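Local coordinates for protein peptide ABC transporter permease (PDB 6EXS) that probably carries peptides across the bacterial membrane as a POT family transporter and binds a thioalcohol-conjugated dipeptide, a precursor of human axillary malodour, at residues Met38-Gly51 and Leu169-Phe182. Numbering follows the deposited sequence.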
ATOM      1  N   MET A  38      -3.227   0.316 -14.858  1.00 37.15           N
ATOM      2  CA  MET A  38      -2.777   0.592 -16.220  1.00 37.72           C
ATOM      3  C   MET A  38      -1.269   0.571 -16.355  1.00 39.64           C
ATOM      4  O   MET A  38      -0.773   0.168 -17.403  1.00 39.54           O
ATOM      5  CB  MET A  38      -3.261   1.980 -16.667  1.00 41.13           C
ATOM      6  CG  MET A  38      -4.759   2.108 -16.816  1.00 46.37           C
ATOM      7  SD  MET A  38      -5.179   3.684 -17.607  1.00 52.67           S
ATOM      8  CE  MET A  38      -5.111   3.220 -19.278  1.00 50.08           C
ATOM      9  N   LEU A  39      -0.538   1.068 -15.333  1.00 35.14           N
ATOM     10  CA  LEU A  39       0.924   1.223 -15.360  1.00 34.38           C
ATOM     11  C   LEU A  39       1.690  -0.031 -15.781  1.00 39.33           C
ATOM     12  O   LEU A  39       2.585   0.096 -16.616  1.00 40.78           O
ATOM     13  CB  LEU A  39       1.484   1.777 -14.036  1.00 33.25           C
ATOM     14  CG  LEU A  39       2.828   2.521 -14.145  1.00 37.72           C
ATOM     15  CD1 LEU A  39       2.673   3.873 -14.838  1.00 37.54           C
ATOM     16  CD2 LEU A  39       3.448   2.727 -12.768  1.00 40.67           C
ATOM     17  N   ILE A  40       1.341  -1.219 -15.252  1.00 34.87           N
ATOM     18  CA  ILE A  40       2.050  -2.462 -15.587  1.00 34.79           C
ATOM     19  C   ILE A  40       1.965  -2.771 -17.092  1.00 39.56           C
ATOM     20  O   ILE A  40       2.998  -3.034 -17.700  1.00 40.89           O
ATOM     21  CB  ILE A  40       1.650  -3.677 -14.678  1.00 37.63           C
ATOM     22  CG1 ILE A  40       2.502  -4.951 -14.990  1.00 38.73           C
ATOM     23  CG2 ILE A  40       0.129  -3.985 -14.686  1.00 36.81           C
ATOM     24  CD1 ILE A  40       3.992  -4.892 -14.653  1.00 38.84           C
ATOM     25  N   PHE A  41       0.768  -2.666 -17.697  1.00 35.00           N
ATOM     26  CA  PHE A  41       0.560  -2.921 -19.123  1.00 34.31           C
ATOM     27  C   PHE A  41       1.180  -1.844 -19.990  1.00 39.65           C
ATOM     28  O   PHE A  41       1.850  -2.176 -20.965  1.00 40.61           O
ATOM     29  CB  PHE A  41      -0.921  -3.137 -19.438  1.00 34.69           C
ATOM     30  CG  PHE A  41      -1.512  -4.180 -18.527  1.00 34.65           C
ATOM     31  CD1 PHE A  41      -1.100  -5.505 -18.603  1.00 36.91           C
ATOM     32  CD2 PHE A  41      -2.417  -3.822 -17.531  1.00 34.95           C
ATOM     33  CE1 PHE A  41      -1.598  -6.454 -17.717  1.00 37.79           C
ATOM     34  CE2 PHE A  41      -2.931  -4.777 -16.664  1.00 36.68           C
ATOM     35  CZ  PHE A  41      -2.504  -6.082 -16.745  1.00 35.34           C
ATOM     36  N   TYR A  42       1.026  -0.565 -19.596  1.00 34.50           N
ATOM     37  CA  TYR A  42       1.621   0.573 -20.292  1.00 34.71           C
ATOM     38  C   TYR A  42       3.152   0.416 -20.401  1.00 40.79           C
ATOM     39  O   TYR A  42       3.710   0.716 -21.446  1.00 41.19           O
ATOM     40  CB  TYR A  42       1.271   1.872 -19.558  1.00 34.94           C
ATOM     41  CG  TYR A  42       1.929   3.109 -20.127  1.00 36.17           C
ATOM     42  CD1 TYR A  42       1.731   3.480 -21.457  1.00 37.69           C
ATOM     43  CD2 TYR A  42       2.707   3.940 -19.325  1.00 37.06           C
ATOM     44  CE1 TYR A  42       2.296   4.643 -21.974  1.00 38.46           C
ATOM     45  CE2 TYR A  42       3.274   5.111 -19.832  1.00 38.66           C
ATOM     46  CZ  TYR A  42       3.068   5.457 -21.161  1.00 46.60           C
ATOM     47  OH  TYR A  42       3.622   6.606 -21.674  1.00 48.32           O
ATOM     48  N   MET A  43       3.818  -0.085 -19.339  1.00 37.14           N
ATOM     49  CA  MET A  43       5.266  -0.304 -19.329  1.00 36.47           C
ATOM     50  C   MET A  43       5.757  -1.441 -20.251  1.00 41.72           C
ATOM     51  O   MET A  43       6.650  -1.192 -21.069  1.00 41.96           O
ATOM     52  CB  MET A  43       5.773  -0.517 -17.899  1.00 37.72           C
ATOM     53  CG  MET A  43       5.733   0.740 -17.068  1.00 40.52           C
ATOM     54  SD  MET A  43       6.598   0.557 -15.506  1.00 44.38           S
ATOM     55  CE  MET A  43       5.413  -0.368 -14.569  1.00 39.57           C
ATOM     56  N   TYR A  44       5.222  -2.685 -20.108  1.00 38.26           N
ATOM     57  CA  TYR A  44       5.747  -3.801 -20.898  1.00 39.16           C
ATOM     58  C   TYR A  44       5.069  -3.993 -22.263  1.00 43.34           C
ATOM     59  O   TYR A  44       5.638  -4.707 -23.103  1.00 43.64           O
ATOM     60  CB  TYR A  44       5.802  -5.122 -20.103  1.00 40.82           C
ATOM     61  CG  TYR A  44       4.538  -5.952 -20.083  1.00 42.60           C
ATOM     62  CD1 TYR A  44       3.537  -5.706 -19.154  1.00 43.55           C
ATOM     63  CD2 TYR A  44       4.391  -7.056 -20.922  1.00 43.98           C
ATOM     64  CE1 TYR A  44       2.384  -6.483 -19.109  1.00 44.83           C
ATOM     65  CE2 TYR A  44       3.252  -7.859 -20.867  1.00 44.19           C
ATOM     66  CZ  TYR A  44       2.246  -7.561 -19.963  1.00 49.51           C
ATOM     67  OH  TYR A  44       1.106  -8.322 -19.895  1.00 48.91           O
ATOM     68  N   PHE A  45       3.911  -3.338 -22.525  1.00 39.31           N
ATOM     69  CA  PHE A  45       3.296  -3.446 -23.855  1.00 39.32           C
ATOM     70  C   PHE A  45       4.241  -2.785 -24.876  1.00 47.17           C
ATOM     71  O   PHE A  45       4.915  -1.804 -24.539  1.00 47.85           O
ATOM     72  CB  PHE A  45       1.884  -2.823 -23.924  1.00 39.27           C
ATOM     73  CG  PHE A  45       0.703  -3.638 -23.413  1.00 38.81           C
ATOM     74  CD1 PHE A  45       0.901  -4.788 -22.649  1.00 40.39           C
ATOM     75  CD2 PHE A  45      -0.606  -3.232 -23.668  1.00 38.66           C
ATOM     76  CE1 PHE A  45      -0.193  -5.526 -22.167  1.00 39.56           C
ATOM     77  CE2 PHE A  45      -1.697  -3.976 -23.197  1.00 39.51           C
ATOM     78  CZ  PHE A  45      -1.482  -5.119 -22.455  1.00 37.05           C
ATOM     79  N   ALA A  46       4.329  -3.362 -26.099  1.00 44.21           N
ATOM     80  CA  ALA A  46       5.179  -2.866 -27.178  1.00 44.77           C
ATOM     81  C   ALA A  46       4.855  -1.421 -27.574  1.00 48.16           C
ATOM     82  O   ALA A  46       3.743  -0.952 -27.322  1.00 47.52           O
ATOM     83  CB  ALA A  46       5.058  -3.780 -28.389  1.00 46.73           C
ATOM     84  N   ILE A  47       5.836  -0.718 -28.192  1.00 45.25           N
ATOM     85  CA  ILE A  47       5.715   0.670 -28.671  1.00 44.75           C
ATOM     86  C   ILE A  47       4.554   0.787 -29.676  1.00 49.48           C
ATOM     87  O   ILE A  47       3.792   1.759 -29.602  1.00 48.49           O
ATOM     88  CB  ILE A  47       7.055   1.211 -29.263  1.00 48.47           C
ATOM     89  CG1 ILE A  47       8.274   0.963 -28.321  1.00 48.08           C
ATOM     90  CG2 ILE A  47       6.947   2.685 -29.681  1.00 49.48           C
ATOM     91  CD1 ILE A  47       8.504   1.963 -27.190  1.00 46.66           C
ATOM     92  N   HIS A  48       4.401  -0.223 -30.589  1.00 47.21           N
ATOM     93  CA  HIS A  48       3.321  -0.246 -31.584  1.00 46.88           C
ATOM     94  C   HIS A  48       1.932  -0.354 -30.919  1.00 47.87           C
ATOM     95  O   HIS A  48       0.933   0.015 -31.536  1.00 46.82           O
ATOM     96  CB  HIS A  48       3.541  -1.302 -32.695  1.00 48.72           C
ATOM     97  CG  HIS A  48       3.504  -2.738 -32.263  1.00 51.91           C
ATOM     98  ND1 HIS A  48       2.305  -3.413 -32.092  1.00 53.06           N
ATOM     99  CD2 HIS A  48       4.522  -3.611 -32.081  1.00 54.09           C
ATOM    100  CE1 HIS A  48       2.633  -4.654 -31.767  1.00 52.41           C
ATOM    101  NE2 HIS A  48       3.957  -4.822 -31.750  1.00 53.43           N
ATOM    102  N   GLN A  49       1.897  -0.780 -29.639  1.00 43.44           N
ATOM    103  CA  GLN A  49       0.690  -0.918 -28.814  1.00 42.28           C
ATOM    104  C   GLN A  49       0.512   0.258 -27.833  1.00 45.19           C
ATOM    105  O   GLN A  49      -0.248   0.131 -26.872  1.00 44.51           O
ATOM    106  CB  GLN A  49       0.682  -2.270 -28.058  1.00 42.93           C
ATOM    107  CG  GLN A  49       0.516  -3.510 -28.948  1.00 47.54           C
ATOM    108  CD  GLN A  49      -0.699  -3.446 -29.841  1.00 63.82           C
ATOM    109  OE1 GLN A  49      -1.846  -3.451 -29.382  1.00 53.66           O
ATOM    110  NE2 GLN A  49      -0.469  -3.361 -31.145  1.00 63.73           N
ATOM    111  N   ASN A  50       1.210   1.401 -28.091  1.00 40.71           N
ATOM    112  CA  ASN A  50       1.216   2.656 -27.314  1.00 39.08           C
ATOM    113  C   ASN A  50       1.821   2.509 -25.891  1.00 43.09           C
ATOM    114  O   ASN A  50       1.699   3.417 -25.047  1.00 40.90           O
ATOM    115  CB  ASN A  50      -0.165   3.309 -27.279  1.00 37.87           C
ATOM    116  CG  ASN A  50      -0.667   3.750 -28.629  1.00 56.89           C
ATOM    117  OD1 ASN A  50       0.091   4.187 -29.492  1.00 53.91           O
ATOM    118  ND2 ASN A  50      -1.970   3.681 -28.830  1.00 48.97           N
ATOM    119  N   GLY A  51       2.527   1.397 -25.678  1.00 40.65           N
ATOM    120  CA  GLY A  51       3.249   1.106 -24.448  1.00 39.26           C
ATOM    121  C   GLY A  51       4.665   1.654 -24.499  1.00 42.64           C
ATOM    122  O   GLY A  51       5.033   2.344 -25.458  1.00 43.36           O
ATOM    123  N   LEU A 169     -11.173   2.201 -16.318  1.00 42.17           N
ATOM    124  CA  LEU A 169      -9.982   2.332 -17.149  1.00 41.53           C
ATOM    125  C   LEU A 169      -9.651   1.109 -18.001  1.00 44.74           C
ATOM    126  O   LEU A 169      -8.775   1.209 -18.864  1.00 45.19           O
ATOM    127  CB  LEU A 169      -8.793   2.768 -16.303  1.00 41.56           C
ATOM    128  CG  LEU A 169      -8.965   4.180 -15.734  1.00 47.65           C
ATOM    129  CD1 LEU A 169      -8.056   4.413 -14.603  1.00 48.65           C
ATOM    130  CD2 LEU A 169      -8.762   5.248 -16.790  1.00 50.13           C
ATOM    131  N   GLN A 170     -10.423   0.010 -17.869  1.00 40.49           N
ATOM    132  CA  GLN A 170     -10.242  -1.175 -18.707  1.00 39.81           C
ATOM    133  C   GLN A 170     -10.424  -0.815 -20.178  1.00 45.46           C
ATOM    134  O   GLN A 170      -9.663  -1.310 -21.014  1.00 46.61           O
ATOM    135  CB  GLN A 170     -11.173  -2.324 -18.281  1.00 40.46           C
ATOM    136  CG  GLN A 170     -11.026  -3.610 -19.119  1.00 37.95           C
ATOM    137  CD  GLN A 170      -9.604  -4.128 -19.230  1.00 49.21           C
ATOM    138  OE1 GLN A 170      -8.880  -4.260 -18.239  1.00 41.15           O
ATOM    139  NE2 GLN A 170      -9.204  -4.520 -20.435  1.00 33.02           N
ATOM    140  N   HIS A 171     -11.375   0.101 -20.480  1.00 42.54           N
ATOM    141  CA  HIS A 171     -11.653   0.596 -21.832  1.00 43.36           C
ATOM    142  C   HIS A 171     -10.421   1.245 -22.465  1.00 46.40           C
ATOM    143  O   HIS A 171     -10.119   0.951 -23.617  1.00 45.89           O
ATOM    144  CB  HIS A 171     -12.837   1.584 -21.837  1.00 45.01           C
ATOM    145  CG  HIS A 171     -12.993   2.323 -23.134  1.00 50.12           C
ATOM    146  ND1 HIS A 171     -13.392   1.670 -24.301  1.00 53.11           N
ATOM    147  CD2 HIS A 171     -12.748   3.623 -23.424  1.00 52.81           C
ATOM    148  CE1 HIS A 171     -13.390   2.593 -25.251  1.00 53.52           C
ATOM    149  NE2 HIS A 171     -13.010   3.784 -24.777  1.00 53.83           N
ATOM    150  N   PHE A 172      -9.710   2.118 -21.709  1.00 42.44           N
ATOM    151  CA  PHE A 172      -8.527   2.828 -22.193  1.00 42.35           C
ATOM    152  C   PHE A 172      -7.361   1.900 -22.496  1.00 47.32           C
ATOM    153  O   PHE A 172      -6.616   2.166 -23.433  1.00 47.20           O
ATOM    154  CB  PHE A 172      -8.132   3.946 -21.238  1.00 43.79           C
ATOM    155  CG  PHE A 172      -9.125   5.077 -21.187  1.00 45.34           C
ATOM    156  CD1 PHE A 172     -10.216   5.028 -20.323  1.00 47.76           C
ATOM    157  CD2 PHE A 172      -8.955   6.204 -21.978  1.00 47.85           C
ATOM    158  CE1 PHE A 172     -11.130   6.078 -20.268  1.00 48.94           C
ATOM    159  CE2 PHE A 172      -9.863   7.263 -21.910  1.00 51.41           C
ATOM    160  CZ  PHE A 172     -10.946   7.192 -21.053  1.00 49.17           C
ATOM    161  N   VAL A 173      -7.229   0.791 -21.733  1.00 44.49           N
ATOM    162  CA  VAL A 173      -6.226  -0.258 -21.969  1.00 44.08           C
ATOM    163  C   VAL A 173      -6.635  -0.996 -23.259  1.00 49.05           C
ATOM    164  O   VAL A 173      -5.784  -1.210 -24.125  1.00 50.51           O
ATOM    165  CB  VAL A 173      -6.065  -1.237 -20.773  1.00 46.76           C
ATOM    166  CG1 VAL A 173      -4.886  -2.185 -20.992  1.00 46.70           C
ATOM    167  CG2 VAL A 173      -5.906  -0.483 -19.455  1.00 45.52           C
ATOM    168  N   ASP A 174      -7.942  -1.333 -23.407  1.00 44.60           N
ATOM    169  CA  ASP A 174      -8.480  -2.010 -24.600  1.00 44.93           C
ATOM    170  C   ASP A 174      -8.217  -1.240 -25.907  1.00 48.58           C
ATOM    171  O   ASP A 174      -7.743  -1.842 -26.866  1.00 49.75           O
ATOM    172  CB  ASP A 174      -9.985  -2.307 -24.437  1.00 46.97           C
ATOM    173  CG  ASP A 174     -10.325  -3.441 -23.485  1.00 55.61           C
ATOM    174  OD1 ASP A 174      -9.431  -4.267 -23.200  1.00 56.14           O
ATOM    175  OD2 ASP A 174     -11.504  -3.535 -23.070  1.00 60.89           O
ATOM    176  N   ILE A 175      -8.497   0.081 -25.941  1.00 43.99           N
ATOM    177  CA  ILE A 175      -8.273   0.929 -27.123  1.00 44.10           C
ATOM    178  C   ILE A 175      -6.825   1.456 -27.190  1.00 47.10           C
ATOM    179  O   ILE A 175      -6.487   2.178 -28.132  1.00 48.21           O
ATOM    180  CB  ILE A 175      -9.331   2.074 -27.276  1.00 47.45           C
ATOM    181  CG1 ILE A 175      -9.250   3.107 -26.120  1.00 47.58           C
ATOM    182  CG2 ILE A 175     -10.741   1.507 -27.452  1.00 47.47           C
ATOM    183  CD1 ILE A 175      -9.934   4.444 -26.372  1.00 56.17           C
ATOM    184  N   ARG A 176      -5.978   1.095 -26.201  1.00 41.64           N
ATOM    185  CA  ARG A 176      -4.552   1.470 -26.093  1.00 40.91           C
ATOM    186  C   ARG A 176      -4.340   3.009 -25.955  1.00 44.32           C
ATOM    187  O   ARG A 176      -3.323   3.554 -26.387  1.00 43.90           O
ATOM    188  CB  ARG A 176      -3.700   0.859 -27.250  1.00 40.55           C
ATOM    189  CG  ARG A 176      -3.844  -0.656 -27.454  1.00 41.95           C
ATOM    190  CD  ARG A 176      -3.159  -1.464 -26.365  1.00 48.39           C
ATOM    191  NE  ARG A 176      -3.144  -2.896 -26.670  1.00 53.23           N
ATOM    192  CZ  ARG A 176      -3.836  -3.824 -26.013  1.00 60.50           C
ATOM    193  NH1 ARG A 176      -3.741  -5.097 -26.359  1.00 34.53           N
ATOM    194  NH2 ARG A 176      -4.610  -3.487 -24.990  1.00 53.75           N
ATOM    195  N   ASN A 177      -5.303   3.691 -25.320  1.00 40.63           N
ATOM    196  CA  ASN A 177      -5.241   5.125 -25.062  1.00 39.73           C
ATOM    197  C   ASN A 177      -4.794   5.302 -23.618  1.00 42.55           C
ATOM    198  O   ASN A 177      -5.606   5.567 -22.735  1.00 43.05           O
ATOM    199  CB  ASN A 177      -6.605   5.786 -25.342  1.00 36.50           C
ATOM    200  CG  ASN A 177      -6.641   7.298 -25.273  1.00 56.00           C
ATOM    201  OD1 ASN A 177      -7.715   7.898 -25.239  1.00 59.17           O
ATOM    202  ND2 ASN A 177      -5.495   7.964 -25.242  1.00 44.07           N
ATOM    203  N   PHE A 178      -3.502   5.092 -23.369  1.00 38.19           N
ATOM    204  CA  PHE A 178      -2.931   5.196 -22.026  1.00 36.51           C
ATOM    205  C   PHE A 178      -2.929   6.633 -21.544  1.00 40.93           C
ATOM    206  O   PHE A 178      -3.460   6.896 -20.459  1.00 39.76           O
ATOM    207  CB  PHE A 178      -1.547   4.532 -21.949  1.00 38.06           C
ATOM    208  CG  PHE A 178      -1.583   3.033 -22.183  1.00 39.44           C
ATOM    209  CD1 PHE A 178      -2.076   2.167 -21.205  1.00 41.28           C
ATOM    210  CD2 PHE A 178      -1.145   2.487 -23.387  1.00 41.73           C
ATOM    211  CE1 PHE A 178      -2.117   0.784 -21.426  1.00 42.02           C
ATOM    212  CE2 PHE A 178      -1.191   1.102 -23.609  1.00 44.29           C
ATOM    213  CZ  PHE A 178      -1.678   0.263 -22.630  1.00 41.75           C
ATOM    214  N   HIS A 179      -2.443   7.580 -22.389  1.00 38.82           N
ATOM    215  CA  HIS A 179      -2.432   9.014 -22.065  1.00 39.38           C
ATOM    216  C   HIS A 179      -3.830   9.562 -21.698  1.00 45.86           C
ATOM    217  O   HIS A 179      -3.934  10.397 -20.796  1.00 46.30           O
ATOM    218  CB  HIS A 179      -1.789   9.843 -23.174  1.00 40.66           C
ATOM    219  CG  HIS A 179      -0.339   9.550 -23.376  1.00 44.34           C
ATOM    220  ND1 HIS A 179       0.507   9.304 -22.309  1.00 45.42           N
ATOM    221  CD2 HIS A 179       0.376   9.493 -24.521  1.00 46.56           C
ATOM    222  CE1 HIS A 179       1.697   9.091 -22.839  1.00 45.10           C
ATOM    223  NE2 HIS A 179       1.669   9.205 -24.165  1.00 46.25           N
ATOM    224  N   GLY A 180      -4.869   9.054 -22.373  1.00 42.09           N
ATOM    225  CA  GLY A 180      -6.261   9.405 -22.124  1.00 41.67           C
ATOM    226  C   GLY A 180      -6.758   8.862 -20.798  1.00 44.75           C
ATOM    227  O   GLY A 180      -7.529   9.534 -20.106  1.00 44.68           O
ATOM    228  N   GLY A 181      -6.314   7.649 -20.453  1.00 40.17           N
ATOM    229  CA  GLY A 181      -6.664   6.992 -19.199  1.00 38.98           C
ATOM    230  C   GLY A 181      -6.006   7.653 -17.999  1.00 41.61           C
ATOM    231  O   GLY A 181      -6.652   7.859 -16.968  1.00 39.50           O
ATOM    232  N   PHE A 182      -4.708   8.010 -18.143  1.00 38.23           N
ATOM    233  CA  PHE A 182      -3.913   8.694 -17.122  1.00 37.47           C
ATOM    234  C   PHE A 182      -4.403  10.126 -16.933  1.00 42.29           C
ATOM    235  O   PHE A 182      -4.236  10.679 -15.852  1.00 42.10           O
ATOM    236  CB  PHE A 182      -2.409   8.677 -17.471  1.00 39.31           C
ATOM    237  CG  PHE A 182      -1.717   7.329 -17.467  1.00 40.06           C
ATOM    238  CD1 PHE A 182      -1.825   6.472 -16.374  1.00 41.56           C
ATOM    239  CD2 PHE A 182      -0.926   6.932 -18.540  1.00 42.94           C
ATOM    240  CE1 PHE A 182      -1.183   5.228 -16.367  1.00 42.18           C
ATOM    241  CE2 PHE A 182      -0.291   5.683 -18.536  1.00 45.68           C
ATOM    242  CZ  PHE A 182      -0.408   4.849 -17.440  1.00 42.78           C
TER
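Tyr42 packs against Phe178 and Phe182, forming an aromatic cluster. Its CG lies anti to the backbone N (chi1 175°), which brings the ring to Phe182, whose edge meets one Tyr42 face with CE2 3.6 Å from Tyr42 CD2. The Phe178 ring is oblique to that of Tyr42 and takes Tyr42 CA over its face, a CH-pi contact 4.0 Å from the centroid. One helical turn earlier, Met38 enters as a knob among Leu169, Val173, Gly181 and Phe182. Bent at chi3 (88°), its chain carries CE to 3.7 Å from Phe178 CD1, while SD stands off over the Phe182 ring in a Met-aromatic contact. At the loop end Arg176 NE donates to an in-plane lone pair of Gln49 OE1 (3.1 Å), and Phe45 CE2 sits over one guanidinium face. Asn50 ND2 donates a hydrogen bond to Arg176 O (2.8 Å). Two further bonds help to orient the pair: Arg176 NH2 also donates to Val173 O, and Gln49 NE2 to His48 ND1, almost straight (177°). Leu105 of helix 74-106 touches Tyr42 and Phe182 and accepts from His179 ND1 through its carbonyl. The Schellman motif at Arg176 ends helix 147-174, and the end of helix 16-44 packs against the helical hairpin formed by helices 147-174 and 178-204 in this major facilitator superfamily bundle.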